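Local coordinates for protein endoglucanase, family GH5 (Zobellia galactanivorans, PDB 6GL2) that hydrolyses hemicellulose, probably acting on mixed-linked glucan, as a family 5 glycoside hydrolase of a marine bacterium, at residues W41-T46 against F319-L324; N29-D32 against D37-A40; G311-F316 against E325-E330; S278-S281 against D286-A289. All coordinates share one frame; numbering follows the deposited sequence. Where two conformers were deposited one is given.

Contact 1 (W41-T46 against F319-L324)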
loop_
_atom_site.group_PDB
_atom_site.type_symbol
_atom_site.label_atom_id
_atom_site.label_comp_id
_atom_site.label_asym_id
_atom_site.label_seq_id
_atom_site.Cartn_x
_atom_site.Cartn_y
_atom_site.Cartn_z
ATOM N N TRP A 41 -13.363 -2.550 -13.600
ATOM C CA TRP A 41 -13.701 -3.140 -12.346
ATOM C C TRP A 41 -14.832 -2.423 -11.638
ATOM O O TRP A 41 -15.152 -2.835 -10.539
ATOM C CB TRP A 41 -12.522 -3.434 -11.461
ATOM C CG TRP A 41 -11.629 -4.532 -11.980
ATOM C CD1 TRP A 41 -11.805 -5.260 -13.137
ATOM C CD2 TRP A 41 -10.422 -5.022 -11.395
ATOM N NE1 TRP A 41 -10.763 -6.185 -13.292
ATOM C CE2 TRP A 41 -9.953 -6.112 -12.206
ATOM C CE3 TRP A 41 -9.750 -4.693 -10.265
ATOM C CZ2 TRP A 41 -8.825 -6.810 -11.870
ATOM C CZ3 TRP A 41 -8.628 -5.359 -9.934
ATOM C CH2 TRP A 41 -8.175 -6.432 -10.717
ATOM N N GLY A 42 -15.524 -1.534 -12.289
ATOM C CA GLY A 42 -16.773 -1.007 -11.744
ATOM C C GLY A 42 -16.697 0.350 -11.115
ATOM O O GLY A 42 -17.759 0.835 -10.688
ATOM N N ASN A 43 -15.535 1.010 -11.068
ATOM C CA ASN A 43 -15.434 2.302 -10.499
ATOM C C ASN A 43 -15.268 3.363 -11.550
ATOM O O ASN A 43 -14.538 3.166 -12.523
ATOM C CB ASN A 43 -14.300 2.350 -9.490
ATOM C CG ASN A 43 -14.591 1.562 -8.246
ATOM O OD1 ASN A 43 -15.621 1.744 -7.621
ATOM N ND2 ASN A 43 -13.713 0.625 -7.928
ATOM N N PRO A 44 -15.912 4.516 -11.348
ATOM C CA PRO A 44 -15.796 5.612 -12.320
ATOM C C PRO A 44 -14.414 6.193 -12.354
ATOM O O PRO A 44 -13.661 6.022 -11.380
ATOM C CB PRO A 44 -16.839 6.585 -11.818
ATOM C CG PRO A 44 -16.871 6.390 -10.298
ATOM C CD PRO A 44 -16.769 4.868 -10.201
ATOM N N LEU A 45 -14.127 6.957 -13.393
ATOM C CA LEU A 45 -12.956 7.802 -13.411
ATOM C C LEU A 45 -12.906 8.655 -12.202
ATOM O O LEU A 45 -13.826 9.348 -11.924
ATOM C CB LEU A 45 -12.839 8.670 -14.690
ATOM C CG LEU A 45 -12.761 7.906 -16.026
ATOM C CD1 LEU A 45 -12.958 8.920 -17.159
ATOM C CD2 LEU A 45 -11.454 7.139 -16.232
ATOM N N THR A 46 -11.789 8.652 -11.510
ATOM C CA THR A 46 -11.582 9.344 -10.261
ATOM C C THR A 46 -11.635 10.841 -10.506
ATOM O O THR A 46 -11.129 11.346 -11.468
ATOM C CB THR A 46 -10.317 8.845 -9.534
ATOM O OG1 THR A 46 -10.474 7.408 -9.306
ATOM C CG2 THR A 46 -10.282 9.450 -8.054
ATOM N N PHE A 319 -16.995 4.182 0.957
ATOM C CA PHE A 319 -17.351 5.463 0.286
ATOM C C PHE A 319 -18.036 5.148 -1.032
ATOM O O PHE A 319 -17.587 4.274 -1.754
ATOM C CB PHE A 319 -16.085 6.241 0.039
ATOM C CG PHE A 319 -16.290 7.560 -0.687
ATOM C CD1 PHE A 319 -17.102 8.562 -0.143
ATOM C CD2 PHE A 319 -15.769 7.786 -1.916
ATOM C CE1 PHE A 319 -17.285 9.752 -0.817
ATOM C CE2 PHE A 319 -15.981 9.001 -2.580
ATOM C CZ PHE A 319 -16.743 9.986 -2.050
ATOM N N ASN A 320 -19.146 5.863 -1.340
ATOM C CA ASN A 320 -19.819 5.701 -2.570
ATOM C C ASN A 320 -19.309 6.737 -3.594
ATOM O O ASN A 320 -19.598 7.932 -3.513
ATOM C CB ASN A 320 -21.334 5.874 -2.401
ATOM C CG ASN A 320 -22.067 5.524 -3.629
ATOM O OD1 ASN A 320 -21.701 5.811 -4.745
ATOM N ND2 ASN A 320 -23.326 4.978 -3.422
ATOM N N ARG A 321 -18.463 6.296 -4.503
ATOM C CA ARG A 321 -17.853 7.189 -5.512
ATOM C C ARG A 321 -18.860 7.753 -6.499
ATOM O O ARG A 321 -18.541 8.839 -7.054
ATOM C CB ARG A 321 -16.722 6.426 -6.258
ATOM C CG ARG A 321 -15.650 5.945 -5.333
ATOM C CD ARG A 321 -14.574 5.183 -6.041
ATOM N NE ARG A 321 -13.789 4.423 -5.080
ATOM C CZ ARG A 321 -12.784 3.580 -5.399
ATOM N NH1 ARG A 321 -12.283 3.521 -6.626
ATOM N NH2 ARG A 321 -12.284 2.815 -4.456
ATOM N N ASN A 322 -19.972 7.083 -6.666
ATOM C CA ASN A 322 -20.984 7.571 -7.633
ATOM C C ASN A 322 -21.898 8.637 -7.053
ATOM O O ASN A 322 -22.259 9.567 -7.773
ATOM C CB ASN A 322 -21.816 6.409 -8.092
ATOM C CG ASN A 322 -21.019 5.439 -9.012
ATOM O OD1 ASN A 322 -20.988 4.271 -8.785
ATOM N ND2 ASN A 322 -20.326 6.013 -9.929
ATOM N N THR A 323 -22.113 8.645 -5.765
ATOM C CA THR A 323 -23.003 9.626 -5.157
ATOM C C THR A 323 -22.300 10.588 -4.231
ATOM O O THR A 323 -22.880 11.586 -3.813
ATOM C CB THR A 323 -24.050 8.912 -4.321
ATOM O OG1 THR A 323 -23.455 8.358 -3.150
ATOM C CG2 THR A 323 -24.859 7.862 -5.083
ATOM N N LEU A 324 -21.012 10.358 -3.939
ATOM C CA LEU A 324 -20.252 11.166 -3.028
ATOM C C LEU A 324 -20.695 11.108 -1.598
ATOM O O LEU A 324 -20.299 11.955 -0.831
ATOM C CB LEU A 324 -19.993 12.586 -3.528
ATOM C CG LEU A 324 -19.496 12.704 -4.952
ATOM C CD1 LEU A 324 -19.492 14.180 -5.432
ATOM C CD2 LEU A 324 -18.177 12.020 -5.155
HETATM O O HOH W 1 -19.627 3.013 -11.348
HETATM O O HOH W 2 -19.822 1.221 -8.997
HETATM O O HOH W 3 -17.983 3.060 -7.673
HETATM O O HOH W 4 -12.570 5.557 -8.781
#
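The irregular runs 41-46 and 319-324 approach most closely at P44 and N322, whose CA atoms are 7.3 Å apart, so side chains and water fill the gap between the backbones. At its centre the N43 amide lies over one face of the R321 guanidinium, with N43 CG 3.4 Å from R321 NH1. The two planes are 22° apart, a stack in which N43 OD1 sits out toward the rim of the guanidinium. Flat groups suit this place because their faces can pack while their edges bond elsewhere: N43 ND2 donates to N29 O and N310 O, and R321 NH2 to G28 O. The R321 chain, extended from CG to NE, carries its charged group far enough to lie against N43. In this (beta/alpha)8 barrel the two loops follow strands 24-26 and 304-307, the first and last, so the contact bridges the seam where the barrel closes. With an alanine in place of N43, N29 O and N310 O would probably lose a shared donor, and one face of the guanidinium the flat group stacked on it. Beside the stack, P44 CG packs 3.5 Å from N322 ND2, and the same carbon touches R321 CB. Two waters lie within hydrogen-bonding distance of both G42 O and N322 OD1. Another water accepts from R321 NH1 at 3.0 Å and donates to P44 O, while also bonding to T46 OG1. G42 has a positive phi of 102°, a conformation suited to glycine. On the facing run N320 OD1 accepts from T323 N at 3.0 Å, an Asx motif.

Contact 2 (N29-D32 against D37-A40)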
loop_
_atom_site.group_PDB
_atom_site.type_symbol
_atom_site.label_atom_id
_atom_site.label_comp_id
_atom_site.label_asym_id
_atom_site.label_seq_id
_atom_site.Cartn_x
_atom_site.Cartn_y
_atom_site.Cartn_z
ATOM N N ASN A 29 -9.350 -0.593 -6.745
ATOM C CA ASN A 29 -9.991 -0.894 -7.970
ATOM C C ASN A 29 -10.242 0.272 -8.888
ATOM O O ASN A 29 -11.300 0.465 -9.477
ATOM C CB ASN A 29 -11.291 -1.675 -7.712
ATOM C CG ASN A 29 -11.065 -3.155 -7.318
ATOM O OD1 ASN A 29 -9.977 -3.600 -7.091
ATOM N ND2 ASN A 29 -12.188 -3.911 -7.203
ATOM N N ALA A 30 -9.253 1.188 -8.947
ATOM C CA ALA A 30 -9.241 2.321 -9.840
ATOM C C ALA A 30 -8.035 2.175 -10.766
ATOM O O ALA A 30 -8.116 1.412 -11.691
ATOM C CB ALA A 30 -9.312 3.646 -9.072
ATOM N N MET A 31 -6.959 2.922 -10.516
ATOM C CA MET A 31 -5.777 2.854 -11.349
ATOM C C MET A 31 -5.069 1.526 -11.274
ATOM O O MET A 31 -4.213 1.210 -12.096
ATOM C CB MET A 31 -4.820 4.003 -11.016
ATOM C CG MET A 31 -5.443 5.397 -11.250
ATOM S SD MET A 31 -5.829 5.682 -12.982
ATOM C CE MET A 31 -4.092 5.978 -13.585
ATOM N N ASP A 32 -5.358 0.754 -10.209
ATOM C CA ASP A 32 -4.870 -0.611 -10.033
ATOM C C ASP A 32 -5.660 -1.674 -10.805
ATOM O O ASP A 32 -5.217 -2.815 -10.849
ATOM C CB ASP A 32 -4.866 -0.982 -8.542
ATOM C CG ASP A 32 -6.153 -0.679 -7.877
ATOM O OD1 ASP A 32 -6.724 0.442 -8.045
ATOM O OD2 ASP A 32 -6.672 -1.564 -7.102
ATOM N N ASP A 37 -8.569 -0.601 -19.405
ATOM C CA ASP A 37 -9.575 0.414 -19.067
ATOM C C ASP A 37 -9.714 0.369 -17.523
ATOM O O ASP A 37 -10.233 -0.615 -17.002
ATOM C CB ASP A 37 -10.910 0.016 -19.693
ATOM C CG ASP A 37 -12.026 0.955 -19.397
ATOM O OD1 ASP A 37 -11.933 1.808 -18.520
ATOM O OD2 ASP A 37 -13.039 0.919 -20.180
ATOM N N GLU A 38 -9.325 1.438 -16.866
ATOM C CA GLU A 38 -9.306 1.446 -15.439
ATOM C C GLU A 38 -10.719 1.550 -14.841
ATOM O O GLU A 38 -10.877 1.492 -13.615
ATOM C CB GLU A 38 -8.445 2.603 -14.867
ATOM C CG GLU A 38 -8.956 3.986 -14.999
ATOM C CD GLU A 38 -8.514 4.675 -16.274
ATOM O OE1 GLU A 38 -8.259 5.901 -16.182
ATOM O OE2 GLU A 38 -8.378 4.025 -17.383
ATOM N N THR A 39 -11.743 1.660 -15.675
ATOM C CA THR A 39 -13.163 1.589 -15.199
ATOM C C THR A 39 -13.716 0.182 -15.263
ATOM O O THR A 39 -14.852 -0.030 -14.821
ATOM C CB THR A 39 -14.094 2.594 -15.917
ATOM O OG1 THR A 39 -14.283 2.132 -17.274
ATOM C CG2 THR A 39 -13.565 3.978 -15.956
ATOM N N ALA A 40 -12.933 -0.787 -15.710
ATOM C CA ALA A 40 -13.439 -2.098 -16.000
ATOM C C ALA A 40 -13.898 -2.848 -14.772
ATOM O O ALA A 40 -14.662 -3.836 -14.855
ATOM C CB ALA A 40 -12.382 -2.906 -16.739
HETATM O O HOH W 5 -12.714 0.037 -11.988
#
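E38 faces A30 and M31 across a narrow gap, its CA 5.6 Å from the CA of M31. Its CB is the first atom to touch, 3.4 Å from A30 O. CG then lies between the backbone N and the carbonyl carbon (chi1 71°), alongside M31, and in this M31 conformer is 4.1 Å from the M31 sulfur. A bend at chi2 follows, and OE1 comes 4.0 Å from M31 SD before ending in a salt bridge with K87 of helix 82-96. A glutamate suits the spot because its aliphatic part can pack against thioether and backbone while its carboxylate reaches a lysine in a buried setting. All of this lies within the long loop that follows strand 24-26, the first strand of the (beta/alpha)8 barrel. The turn that presents E38 is a type I beta turn from D37 to A40, reinforced by an Asx turn: D37 OD1 takes both T39 N and T39 OG1 from the same face of its carboxylate. Across the gap D32 ties down its own run, its OD1 accepting from A30 N at 2.8 Å and its OD2 from N29 N through the syn lone pair. Two acceptors, A30 O and E38 O, lie 3.4 Å apart, and the T33 hydroxyl lies within hydrogen-bonding reach of both, with one proton to share. One water donates to both N29 O and E38 O.

Contact 3 (G311-F316 against E325-E330); sequences GNVDEF and EWNYPE
V313 lays its CG2 methyl against both N327 and Y328, and the way these three side chains are turned defines the contact. V313 and N327 cross at about a right angle, and the methyl rests along the asparagine from CB to its amide, with V313 CG2 3.6 Å from N327 CB. With CG2 anti to the backbone N and beside the carbonyl carbon, this methyl is the branch that meets the facing run. The same methyl meets the tyrosine obliquely, V313 CG2 being 3.7 Å from Y328 CE2. A beta-branched valine fits here because it offers a short, rigid apolar group. Y328 reaches past it with its hydroxyl. A water bonded to Y328 OH at 2.6 Å lies in the plane of the ring at its edge and donates to V313 O. A second water donates weakly to G311 O and accepts weakly from N327 ND2. V313 is presented by a type I beta turn from N312 to E315, which N312 stiffens as an Asx turn by accepting from D314 N at 2.8 Å. G311, with phi 87°, takes a backbone shape that favours glycine. On the other side Y328 holds the N-cap position of helix 329-336, the last of the (beta/alpha)8 barrel, and P329 opens its first turn. The ring of Y328 also touches R287. Direct contact is therefore made by the valine's carbons, in part against the asparagine amide, and is van der Waals in nature; it depends on shape more than on polarity, while the polar groups are joined through water.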
loop_
_atom_site.group_PDB
_atom_site.type_symbol
_atom_site.label_atom_id
_atom_site.label_comp_id
_atom_site.label_asym_id
_atom_site.label_seq_id
_atom_site.Cartn_x
_atom_site.Cartn_y
_atom_site.Cartn_z
ATOM N N GLY A 311 -14.396 0.184 -3.664
ATOM C CA GLY A 311 -15.530 0.839 -4.331
ATOM C C GLY A 311 -16.777 0.068 -4.267
ATOM O O GLY A 311 -17.871 0.634 -4.581
ATOM N N ASN A 312 -16.732 -1.195 -3.914
ATOM C CA ASN A 312 -17.891 -2.116 -3.996
ATOM C C ASN A 312 -18.464 -2.284 -2.594
ATOM O O ASN A 312 -17.835 -2.805 -1.680
ATOM C CB ASN A 312 -17.467 -3.457 -4.598
ATOM C CG ASN A 312 -18.608 -4.400 -4.717
ATOM O OD1 ASN A 312 -19.601 -4.369 -3.995
ATOM N ND2 ASN A 312 -18.539 -5.294 -5.707
ATOM N N VAL A 313 -19.660 -1.738 -2.389
ATOM C CA VAL A 313 -20.293 -1.728 -1.065
ATOM C C VAL A 313 -20.531 -3.108 -0.520
ATOM O O VAL A 313 -20.586 -3.297 0.730
ATOM C CB VAL A 313 -21.586 -0.879 -1.077
ATOM C CG1 VAL A 313 -22.621 -1.567 -1.935
ATOM C CG2 VAL A 313 -22.019 -0.530 0.359
ATOM N N ASP A 314 -20.645 -4.088 -1.381
ATOM C CA ASP A 314 -20.813 -5.453 -0.913
ATOM C C ASP A 314 -19.529 -6.135 -0.485
ATOM O O ASP A 314 -19.510 -7.280 -0.033
ATOM C CB ASP A 314 -21.518 -6.285 -1.999
ATOM C CG ASP A 314 -22.906 -5.733 -2.266
ATOM O OD1 ASP A 314 -23.549 -5.201 -1.370
ATOM O OD2 ASP A 314 -23.399 -5.866 -3.393
ATOM N N GLU A 315 -18.400 -5.468 -0.668
ATOM C CA GLU A 315 -17.081 -5.977 -0.361
ATOM C C GLU A 315 -16.416 -4.995 0.599
ATOM O O GLU A 315 -16.666 -5.079 1.780
ATOM C CB GLU A 315 -16.311 -6.188 -1.674
ATOM C CG GLU A 315 -16.951 -7.271 -2.502
ATOM C CD GLU A 315 -16.361 -7.505 -3.843
ATOM O OE1 GLU A 315 -15.310 -6.903 -4.188
ATOM O OE2 GLU A 315 -16.877 -8.296 -4.688
ATOM N N PHE A 316 -15.457 -4.145 0.146
ATOM C CA PHE A 316 -14.684 -3.283 0.982
ATOM C C PHE A 316 -15.020 -1.798 0.882
ATOM O O PHE A 316 -14.411 -0.948 1.556
ATOM C CB PHE A 316 -13.181 -3.480 0.640
ATOM C CG PHE A 316 -12.608 -4.799 1.122
ATOM C CD1 PHE A 316 -12.133 -4.899 2.364
ATOM C CD2 PHE A 316 -12.633 -5.902 0.309
ATOM C CE1 PHE A 316 -11.576 -6.109 2.835
ATOM C CE2 PHE A 316 -12.150 -7.113 0.788
ATOM C CZ PHE A 316 -11.639 -7.183 2.056
ATOM N N GLU A 325 -21.512 10.149 -1.231
ATOM C CA GLU A 325 -21.893 9.848 0.126
ATOM C C GLU A 325 -21.086 8.692 0.661
ATOM O O GLU A 325 -20.521 7.877 -0.087
ATOM C CB GLU A 325 -23.388 9.501 0.166
ATOM C CG GLU A 325 -24.323 10.564 -0.402
ATOM C CD GLU A 325 -24.444 11.762 0.438
ATOM O OE1 GLU A 325 -23.908 11.864 1.528
ATOM O OE2 GLU A 325 -25.222 12.728 0.062
ATOM N N TRP A 326 -21.030 8.524 1.970
ATOM C CA TRP A 326 -20.470 7.352 2.612
ATOM C C TRP A 326 -21.492 6.305 2.754
ATOM O O TRP A 326 -22.609 6.508 3.262
ATOM C CB TRP A 326 -19.884 7.706 3.975
ATOM C CG TRP A 326 -18.712 8.631 3.809
ATOM C CD1 TRP A 326 -18.719 10.023 3.707
ATOM C CD2 TRP A 326 -17.327 8.277 3.664
ATOM N NE1 TRP A 326 -17.490 10.507 3.440
ATOM C CE2 TRP A 326 -16.592 9.486 3.459
ATOM C CE3 TRP A 326 -16.588 7.064 3.746
ATOM C CZ2 TRP A 326 -15.253 9.503 3.236
ATOM C CZ3 TRP A 326 -15.273 7.081 3.492
ATOM C CH2 TRP A 326 -14.571 8.304 3.260
ATOM N N ASN A 327 -21.189 5.081 2.329
ATOM C CA ASN A 327 -22.022 3.926 2.594
ATOM C C ASN A 327 -21.964 3.584 4.082
ATOM O O ASN A 327 -22.971 3.272 4.702
ATOM C CB ASN A 327 -21.586 2.746 1.678
ATOM C CG ASN A 327 -21.803 3.054 0.146
ATOM O OD1 ASN A 327 -22.718 3.716 -0.204
ATOM N ND2 ASN A 327 -20.829 2.724 -0.666
ATOM N N TYR A 328 -20.761 3.596 4.654
ATOM C CA TYR A 328 -20.482 3.250 6.012
ATOM C C TYR A 328 -19.675 4.280 6.763
ATOM O O TYR A 328 -18.487 4.101 7.050
ATOM C CB TYR A 328 -19.869 1.848 6.154
ATOM C CG TYR A 328 -20.783 0.755 5.629
ATOM C CD1 TYR A 328 -21.970 0.487 6.311
ATOM C CD2 TYR A 328 -20.520 -0.019 4.504
ATOM C CE1 TYR A 328 -22.822 -0.478 5.885
ATOM C CE2 TYR A 328 -21.390 -0.996 4.024
ATOM C CZ TYR A 328 -22.589 -1.210 4.720
ATOM O OH TYR A 328 -23.405 -2.222 4.237
ATOM N N PRO A 329 -20.296 5.453 6.967
ATOM C CA PRO A 329 -19.537 6.554 7.545
ATOM C C PRO A 329 -18.951 6.210 8.926
ATOM O O PRO A 329 -17.923 6.760 9.280
ATOM C CB PRO A 329 -20.550 7.664 7.665
ATOM C CG PRO A 329 -21.861 7.018 7.668
ATOM C CD PRO A 329 -21.727 5.823 6.775
ATOM N N GLU A 330 -19.635 5.337 9.682
ATOM C CA GLU A 330 -19.141 5.057 11.025
ATOM C C GLU A 330 -17.839 4.267 11.006
ATOM O O GLU A 330 -17.016 4.447 11.859
ATOM C CB GLU A 330 -20.186 4.322 11.857
ATOM C CG GLU A 330 -21.464 5.109 12.026
ATOM C CD GLU A 330 -21.200 6.574 12.289
ATOM O OE1 GLU A 330 -20.625 6.899 13.376
ATOM O OE2 GLU A 330 -21.517 7.430 11.397
HETATM O O HOH W 6 -18.510 1.703 -1.827
HETATM O O HOH W 7 -23.275 -3.534 1.999
#

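Contact 4 (S278-S281 against D286-A289)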
loop_
_atom_site.group_PDB
_atom_site.type_symbol
_atom_site.label_atom_id
_atom_site.label_comp_id
_atom_site.label_asym_id
_atom_site.label_seq_id
_atom_site.Cartn_x
_atom_site.Cartn_y
_atom_site.Cartn_z
ATOM N N SER A 278 -12.179 -5.198 6.440
ATOM C CA SER A 278 -13.028 -6.399 6.409
ATOM C C SER A 278 -14.011 -6.303 5.309
ATOM O O SER A 278 -14.533 -5.231 5.044
ATOM C CB SER A 278 -13.745 -6.599 7.785
ATOM O OG SER A 278 -14.525 -5.464 8.077
ATOM N N THR A 279 -14.337 -7.402 4.697
ATOM C CA THR A 279 -15.365 -7.481 3.676
ATOM C C THR A 279 -16.746 -7.484 4.384
ATOM O O THR A 279 -16.852 -7.848 5.558
ATOM C CB THR A 279 -15.142 -8.731 2.821
ATOM O OG1 THR A 279 -15.818 -8.542 1.558
ATOM C CG2 THR A 279 -15.524 -10.070 3.513
ATOM N N PHE A 280 -17.730 -7.018 3.691
ATOM C CA PHE A 280 -19.056 -6.996 4.212
ATOM C C PHE A 280 -19.623 -8.413 4.305
ATOM O O PHE A 280 -19.803 -9.085 3.305
ATOM C CB PHE A 280 -20.009 -6.152 3.355
ATOM C CG PHE A 280 -21.351 -6.002 3.990
ATOM C CD1 PHE A 280 -21.504 -5.344 5.198
ATOM C CD2 PHE A 280 -22.415 -6.641 3.421
ATOM C CE1 PHE A 280 -22.757 -5.280 5.801
ATOM C CE2 PHE A 280 -23.671 -6.600 4.066
ATOM C CZ PHE A 280 -23.809 -5.892 5.187
ATOM N N SER A 281 -20.014 -8.842 5.489
ATOM C CA SER A 281 -20.636 -10.179 5.665
ATOM C C SER A 281 -21.914 -10.113 6.494
ATOM O O SER A 281 -22.066 -10.834 7.517
ATOM C CB SER A 281 -19.643 -11.076 6.401
ATOM O OG SER A 281 -18.472 -11.261 5.602
ATOM N N ASP A 286 -20.216 -5.755 13.967
ATOM C CA ASP A 286 -18.918 -6.380 14.225
ATOM C C ASP A 286 -17.844 -5.780 13.304
ATOM O O ASP A 286 -16.698 -5.616 13.748
ATOM C CB ASP A 286 -18.956 -7.923 14.207
ATOM C CG ASP A 286 -19.683 -8.574 15.444
ATOM O OD1 ASP A 286 -20.241 -7.896 16.338
ATOM O OD2 ASP A 286 -19.694 -9.826 15.410
ATOM N N ARG A 287 -18.152 -5.425 12.051
ATOM C CA ARG A 287 -17.201 -4.717 11.203
ATOM C C ARG A 287 -16.762 -3.425 11.848
ATOM O O ARG A 287 -15.633 -3.023 11.820
ATOM C CB ARG A 287 -17.712 -4.412 9.810
ATOM C CG ARG A 287 -17.817 -5.552 8.894
ATOM C CD ARG A 287 -18.255 -4.993 7.557
ATOM N NE ARG A 287 -17.295 -4.390 6.643
ATOM C CZ ARG A 287 -17.577 -3.653 5.566
ATOM N NH1 ARG A 287 -18.725 -3.072 5.448
ATOM N NH2 ARG A 287 -16.689 -3.492 4.571
ATOM N N LEU A 288 -17.732 -2.684 12.421
ATOM C CA LEU A 288 -17.448 -1.466 13.070
ATOM C C LEU A 288 -16.564 -1.655 14.319
ATOM O O LEU A 288 -15.574 -0.897 14.536
ATOM C CB LEU A 288 -18.750 -0.739 13.537
ATOM C CG LEU A 288 -18.578 0.599 14.204
ATOM C CD1 LEU A 288 -17.737 1.623 13.419
ATOM C CD2 LEU A 288 -19.968 1.169 14.596
ATOM N N ALA A 289 -16.915 -2.625 15.164
ATOM C CA ALA A 289 -16.105 -2.948 16.344
ATOM C C ALA A 289 -14.672 -3.317 15.968
ATOM O O ALA A 289 -13.739 -2.858 16.568
ATOM C CB ALA A 289 -16.707 -4.101 17.150
HETATM O O HOH W 8 -13.598 -3.893 10.009
#
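R287 grips S278 side-on with two nitrogens: NH2 donates to S278 O at 2.8 Å with an N-H...O angle of 158°, and NE donates to S278 OG at 3.3 Å. Both acceptors lie near the guanidinium plane, and a weak bond from NE to S278 O adds to the hold. An arginine suits this place because its several N-H groups can serve a carbonyl and a hydroxyl at once; the bend at chi3 (81°) turns them to the serine. A water bonded to S278 OG donates to R287 O, at 2.9 Å, closing a bridge back to the helix. A leucine in place of R287 has no side-chain N-H to offer, and S278 O and OG would probably be left without their donor from the helix. Further out, F280 N lies over one face of the guanidinium. The F280 ring stands 69° from that plane, with R287 NH1 at its edge, 3.6 Å from F280 CD1. The contact ties the loop after strand 271-276 to helix 284-301, the following helix of the (beta/alpha)8 barrel. S278 also touches F234 and C235 of helix 232-237, while R287 packs on W307 of strand 304-307 and I331 of helix 329-336.

All four contacts involve loops that follow barrel strands, two meeting a helix. Contact 2 is buried and stays within the first such loop; contact 3 is at the surface and joins the last such loop to the start of the final helix. Contact 1, partly buried, spans the seam between these two regions, with N43 ND2 bonded to N29 O of contact 2 and N320 N probably to E325 O of contact 3. Contact 4, also partly buried, meets contact 3 through a probable bond from F280 N to E315 O. The chemistry shifts accordingly: direct hydrogen bonds in contact 4, a stack with water in contact 1, close acceptors and a thioether in contact 2, a methyl touch in contact 3.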